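ABC transporter periplasmic peptide-binding protein (Pseudoalteromonas, PDB 4QFL) binds dipeptides in the periplasm, Ala-Phe among them, and probably delivers them to an ABC transporter for uptake. Local coordinates at residues D281-E287 / R508-A514; L470-L475 / Y486-A490. All blocks are in the same frame, centred on the assembly; numbering follows the deposited sequence.

Contact 1 of 2, residues D281-E287 / R508-A514; sequences DINVERE and RFQASSA
Asn-283, Glu-285 and Glu-287 each exchange two backbone hydrogen bonds with Ser-512, Gln-510 and Arg-508 in turn. The longest of the six runs from Gln-510 N to Glu-285 O at 3.2 Å. A seventh bond, Ala-514 N to Asp-281 O, closes the end of the ladder; here the donor sits above the carbonyl plane, 47° out of it. The non-hydrogen-bonded pairs between these rungs add CA-H...O contacts, such as Phe-509 CA to Glu-285 O at 3.2 Å.

Strands 282-287 and 508-513 thus form a regular antiparallel pair. In this family 5 solute-binding protein, strand 500-513 pairs with both strand 282-287 and strand 264-266, and helix 273-278 packs on the face of Val-284 and Phe-509.

Apolar contacts gather on that face. Arg-286 runs extended beside the Phe-509 ring, with CG anti to the backbone N (chi1 171°). Its CG lies 3.6 Å from Phe-509 CE1. NH1 reaches the ring edge near CZ, and the guanidinium and ring planes stand 87° apart. Arg-286 NH2 is hydrogen-bonded to Asn-330 OD1. Val-284 adds CG1 near Phe-509 CD1 and CG2 at 4.1 Å from Ala-511 CB. Cutting Phe-509 back to an alanine here is likely to take from the aliphatic part of Arg-286 the ring it lies against, leaving the guanidinium to its bond with Asn-330, and to open a gap beside Leu-273.

Near Asn-283 and Ser-512 the other face is bridged by water. One water accepts from Asn-283 ND2 (2.8 Å) and from Ser-512 OG. A second lies 2.9 Å from Ser-512 OG, 2.6 Å from Gln-510 O and 3.2 Å from Glu-285 OE2. Farther along, direct bonds join Glu-287 OE2 to Gly-522 N and Arg-508 NH1 to Gly-522 O.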
# COMPACT_ATOMS: atom_id res chain seq x y z
N ASP A 281 -18.84 -24.06 -6.64
CA ASP A 281 -17.90 -24.34 -5.55
C ASP A 281 -16.88 -23.23 -5.31
O ASP A 281 -15.89 -23.44 -4.62
CB ASP A 281 -17.19 -25.68 -5.80
CG ASP A 281 -16.55 -25.77 -7.17
OD1 ASP A 281 -16.60 -24.76 -7.92
OD2 ASP A 281 -15.98 -26.83 -7.51
N ILE A 282 -17.12 -22.06 -5.89
CA ILE A 282 -16.21 -20.93 -5.73
C ILE A 282 -16.99 -19.70 -5.28
O ILE A 282 -18.10 -19.45 -5.76
CB ILE A 282 -15.45 -20.61 -7.03
CG1 ILE A 282 -14.45 -21.72 -7.33
CG2 ILE A 282 -14.72 -19.29 -6.93
CD1 ILE A 282 -13.76 -21.52 -8.64
N ASN A 283 -16.41 -18.95 -4.35
CA ASN A 283 -16.97 -17.66 -3.94
C ASN A 283 -16.09 -16.53 -4.43
O ASN A 283 -14.87 -16.61 -4.37
CB ASN A 283 -17.05 -17.57 -2.42
CG ASN A 283 -17.98 -18.59 -1.81
OD1 ASN A 283 -19.05 -18.87 -2.35
ND2 ASN A 283 -17.57 -19.15 -0.68
N VAL A 284 -16.71 -15.47 -4.92
CA VAL A 284 -15.95 -14.29 -5.28
C VAL A 284 -16.52 -13.11 -4.50
O VAL A 284 -17.68 -12.72 -4.69
CB VAL A 284 -15.97 -14.05 -6.79
CG1 VAL A 284 -15.00 -12.93 -7.16
CG2 VAL A 284 -15.62 -15.33 -7.52
N GLU A 285 -15.72 -12.56 -3.60
CA GLU A 285 -16.16 -11.42 -2.81
C GLU A 285 -15.88 -10.15 -3.59
O GLU A 285 -14.94 -10.10 -4.37
CB GLU A 285 -15.43 -11.36 -1.48
CG GLU A 285 -15.71 -12.51 -0.55
CD GLU A 285 -14.80 -12.48 0.66
OE1 GLU A 285 -15.04 -11.63 1.56
OE2 GLU A 285 -13.84 -13.28 0.72
N ARG A 286 -16.70 -9.14 -3.36
CA ARG A 286 -16.66 -7.90 -4.11
C ARG A 286 -16.96 -6.79 -3.13
O ARG A 286 -18.09 -6.63 -2.70
CB ARG A 286 -17.74 -7.95 -5.20
CG ARG A 286 -17.98 -6.66 -5.94
CD ARG A 286 -19.22 -6.76 -6.83
NE ARG A 286 -19.43 -5.51 -7.55
CZ ARG A 286 -19.28 -5.37 -8.86
NH1 ARG A 286 -18.95 -6.40 -9.63
NH2 ARG A 286 -19.48 -4.18 -9.41
N GLU A 287 -15.94 -6.03 -2.73
CA GLU A 287 -16.16 -5.03 -1.69
C GLU A 287 -15.71 -3.64 -2.11
O GLU A 287 -14.78 -3.49 -2.92
CB GLU A 287 -15.42 -5.43 -0.42
CG GLU A 287 -15.61 -6.87 -0.04
CD GLU A 287 -14.88 -7.23 1.26
OE1 GLU A 287 -15.02 -8.39 1.70
OE2 GLU A 287 -14.16 -6.37 1.83
N ARG A 508 -12.72 -4.16 -4.75
CA ARG A 508 -11.79 -5.16 -4.24
C ARG A 508 -12.37 -6.57 -4.40
O ARG A 508 -13.35 -6.90 -3.76
CB ARG A 508 -11.47 -4.86 -2.78
CG ARG A 508 -10.33 -5.66 -2.22
CD ARG A 508 -9.98 -5.24 -0.81
NE ARG A 508 -8.67 -5.76 -0.44
CZ ARG A 508 -7.97 -5.33 0.60
NH1 ARG A 508 -8.47 -4.39 1.39
NH2 ARG A 508 -6.77 -5.84 0.85
N PHE A 509 -11.77 -7.38 -5.26
CA PHE A 509 -12.24 -8.75 -5.49
C PHE A 509 -11.29 -9.81 -4.92
O PHE A 509 -10.09 -9.62 -4.89
CB PHE A 509 -12.36 -9.06 -6.99
CG PHE A 509 -13.45 -8.31 -7.70
CD1 PHE A 509 -14.76 -8.80 -7.69
CD2 PHE A 509 -13.17 -7.16 -8.42
CE1 PHE A 509 -15.76 -8.13 -8.36
CE2 PHE A 509 -14.16 -6.48 -9.09
CZ PHE A 509 -15.46 -6.96 -9.06
N GLN A 510 -11.85 -10.94 -4.49
CA GLN A 510 -11.06 -12.11 -4.19
C GLN A 510 -11.84 -13.40 -4.44
O GLN A 510 -13.00 -13.51 -4.05
CB GLN A 510 -10.57 -12.11 -2.75
CG GLN A 510 -9.76 -13.34 -2.40
CD GLN A 510 -9.18 -13.23 -1.02
OE1 GLN A 510 -9.84 -13.57 -0.04
NE2 GLN A 510 -7.95 -12.75 -0.92
N ALA A 511 -11.19 -14.36 -5.09
CA ALA A 511 -11.83 -15.64 -5.34
C ALA A 511 -11.32 -16.69 -4.37
O ALA A 511 -10.16 -16.69 -4.00
CB ALA A 511 -11.61 -16.09 -6.77
N SER A 512 -12.20 -17.59 -3.95
CA SER A 512 -11.78 -18.68 -3.10
C SER A 512 -12.69 -19.89 -3.22
O SER A 512 -13.85 -19.78 -3.63
CB SER A 512 -11.67 -18.20 -1.64
OG SER A 512 -12.91 -17.74 -1.13
N SER A 513 -12.15 -21.05 -2.87
CA SER A 513 -12.97 -22.24 -2.71
C SER A 513 -14.08 -22.01 -1.69
O SER A 513 -13.90 -21.36 -0.66
CB SER A 513 -12.12 -23.42 -2.27
OG SER A 513 -12.93 -24.31 -1.54
N ALA A 514 -15.25 -22.56 -1.98
CA ALA A 514 -16.38 -22.44 -1.08
C ALA A 514 -16.05 -23.10 0.25
O ALA A 514 -16.77 -22.92 1.22
CB ALA A 514 -17.62 -23.06 -1.68
O HOH W 1 -15.12 -18.57 0.54
O HOH W 2 -13.40 -14.99 -1.90

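Contact 2 of 2, residues L470-L475 / Y486-A490; sequences LLTKAL and YYDAA
Lys-473 lays its CB over the centre of the Tyr-486 ring, 3.6 Å from the centroid and 10° off the normal. This is a CH-pi contact. Tyr-486 holds CG anti to its carbonyl carbon (chi1 -66°), which brings the ring against Lys-473 CB. The Lys-473 chain crosses the tyrosine side chain at about a right angle, and CD follows it to 3.8 Å from Tyr-486 CE1. Leu-470 meets the edge of the same ring with CD2, 4.0 Å from Tyr-486 CD1. Its CD1 packs on Ala-489 CB (3.8 Å) and on the backbone at Ala-490. Ala-474 points its methyl between the two tyrosines. CB touches Tyr-486 CB at 3.7 Å and lies over a face of the Tyr-487 ring, offset toward the rim at CZ.

The two segments belong to an antiparallel helical hairpin, with helix 465-475 leading through a short turn into helix 480-497. Their local axes are 9.0 Å apart at closest approach. Ala-474, Ala-489 and Ala-490 supply small side chains at the interface.

No direct hydrogen bond joins the segments. A water bridges them instead: it accepts from Tyr-487 OH at 2.8 Å and donates to Leu-471 O. Tyr-487 OH is also hydrogen-bonded to Arg-483 NH2, one turn earlier in the same helix. The ring planes of Phe-444 and Tyr-487 are about 10° apart where they meet. Phe-444 also touches Leu-471.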
# COMPACT_ATOMS: atom_id res chain seq x y z
N LEU A 470 -0.04 22.61 2.52
CA LEU A 470 -1.44 22.25 2.75
C LEU A 470 -1.52 20.98 3.60
O LEU A 470 -2.37 20.87 4.48
CB LEU A 470 -2.17 22.03 1.43
CG LEU A 470 -2.46 23.26 0.57
CD1 LEU A 470 -3.03 22.87 -0.79
CD2 LEU A 470 -3.39 24.20 1.32
N LEU A 471 -0.65 20.02 3.31
CA LEU A 471 -0.68 18.75 4.02
C LEU A 471 -0.31 18.96 5.49
O LEU A 471 -0.92 18.39 6.40
CB LEU A 471 0.25 17.74 3.35
CG LEU A 471 0.04 17.45 1.86
CD1 LEU A 471 0.89 16.27 1.41
CD2 LEU A 471 -1.41 17.18 1.54
N THR A 472 0.69 19.79 5.73
CA THR A 472 1.15 20.06 7.08
C THR A 472 0.08 20.73 7.93
O THR A 472 -0.13 20.37 9.08
CB THR A 472 2.38 20.95 7.03
OG1 THR A 472 3.41 20.26 6.31
CG2 THR A 472 2.86 21.28 8.44
N LYS A 473 -0.59 21.73 7.35
CA LYS A 473 -1.64 22.44 8.07
C LYS A 473 -2.79 21.50 8.43
O LYS A 473 -3.34 21.58 9.54
CB LYS A 473 -2.11 23.65 7.27
CG LYS A 473 -0.98 24.62 6.97
CD LYS A 473 -1.45 25.87 6.25
CE LYS A 473 -0.31 26.86 6.08
NZ LYS A 473 -0.79 28.18 5.60
N ALA A 474 -3.13 20.60 7.51
CA ALA A 474 -4.17 19.60 7.75
C ALA A 474 -3.78 18.65 8.86
O ALA A 474 -4.63 18.04 9.50
CB ALA A 474 -4.45 18.82 6.46
N LEU A 475 -2.48 18.52 9.10
CA LEU A 475 -1.98 17.66 10.16
C LEU A 475 -1.75 18.45 11.45
O LEU A 475 -1.56 17.87 12.52
CB LEU A 475 -0.70 16.97 9.72
CG LEU A 475 -0.89 15.97 8.58
CD1 LEU A 475 0.41 15.24 8.31
CD2 LEU A 475 -2.00 14.98 8.88
N TYR A 486 -8.24 22.12 4.05
CA TYR A 486 -6.93 21.91 3.46
C TYR A 486 -6.95 20.77 2.45
O TYR A 486 -6.38 20.89 1.37
CB TYR A 486 -5.89 21.70 4.56
CG TYR A 486 -5.71 22.94 5.39
CD1 TYR A 486 -5.30 24.13 4.79
CD2 TYR A 486 -5.96 22.95 6.75
CE1 TYR A 486 -5.14 25.29 5.54
CE2 TYR A 486 -5.80 24.11 7.51
CZ TYR A 486 -5.39 25.28 6.89
OH TYR A 486 -5.23 26.45 7.60
N TYR A 487 -7.63 19.68 2.78
CA TYR A 487 -7.75 18.58 1.83
C TYR A 487 -8.52 19.00 0.60
O TYR A 487 -8.24 18.53 -0.49
CB TYR A 487 -8.34 17.33 2.49
CG TYR A 487 -7.37 16.72 3.46
CD1 TYR A 487 -6.03 16.55 3.11
CD2 TYR A 487 -7.77 16.35 4.74
CE1 TYR A 487 -5.12 16.02 4.00
CE2 TYR A 487 -6.86 15.80 5.64
CZ TYR A 487 -5.54 15.65 5.26
OH TYR A 487 -4.63 15.12 6.15
N ASP A 488 -9.49 19.91 0.76
CA ASP A 488 -10.16 20.47 -0.40
C ASP A 488 -9.17 21.19 -1.30
O ASP A 488 -9.16 21.00 -2.52
CB ASP A 488 -11.27 21.44 0.02
CG ASP A 488 -12.49 20.74 0.57
OD1 ASP A 488 -12.61 19.53 0.34
OD2 ASP A 488 -13.32 21.40 1.22
N ALA A 489 -8.34 22.04 -0.70
CA ALA A 489 -7.42 22.84 -1.49
C ALA A 489 -6.41 21.90 -2.16
O ALA A 489 -5.96 22.16 -3.27
CB ALA A 489 -6.71 23.87 -0.60
N ALA A 490 -6.09 20.81 -1.47
CA ALA A 490 -5.11 19.86 -1.98
C ALA A 490 -5.64 19.14 -3.22
O ALA A 490 -4.91 18.94 -4.20
CB ALA A 490 -4.73 18.86 -0.91
O HOH W 3 -2.03 15.83 5.54

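Contacts 1 and 2 lie in separate parts of the fold. Their centres are about 37 Å apart and their nearest atoms about 20 Å apart, so they do not touch. The chain nevertheless connects them: after helix 480-497, which holds 486-490, the next element in the chain is strand 500-513, which holds 508-514. Both helices of contact 2 lie in sequence between 281-287 and 508-514. Each contact is centred about 21 Å from the middle of the chain. Contact 1 approaches the bound dipeptide at one end, where the Arg-508 side chain is about 8 Å from the alanine and about 9 Å from the phenylalanine. None of the segment residues of either contact belongs to the ligand pocket.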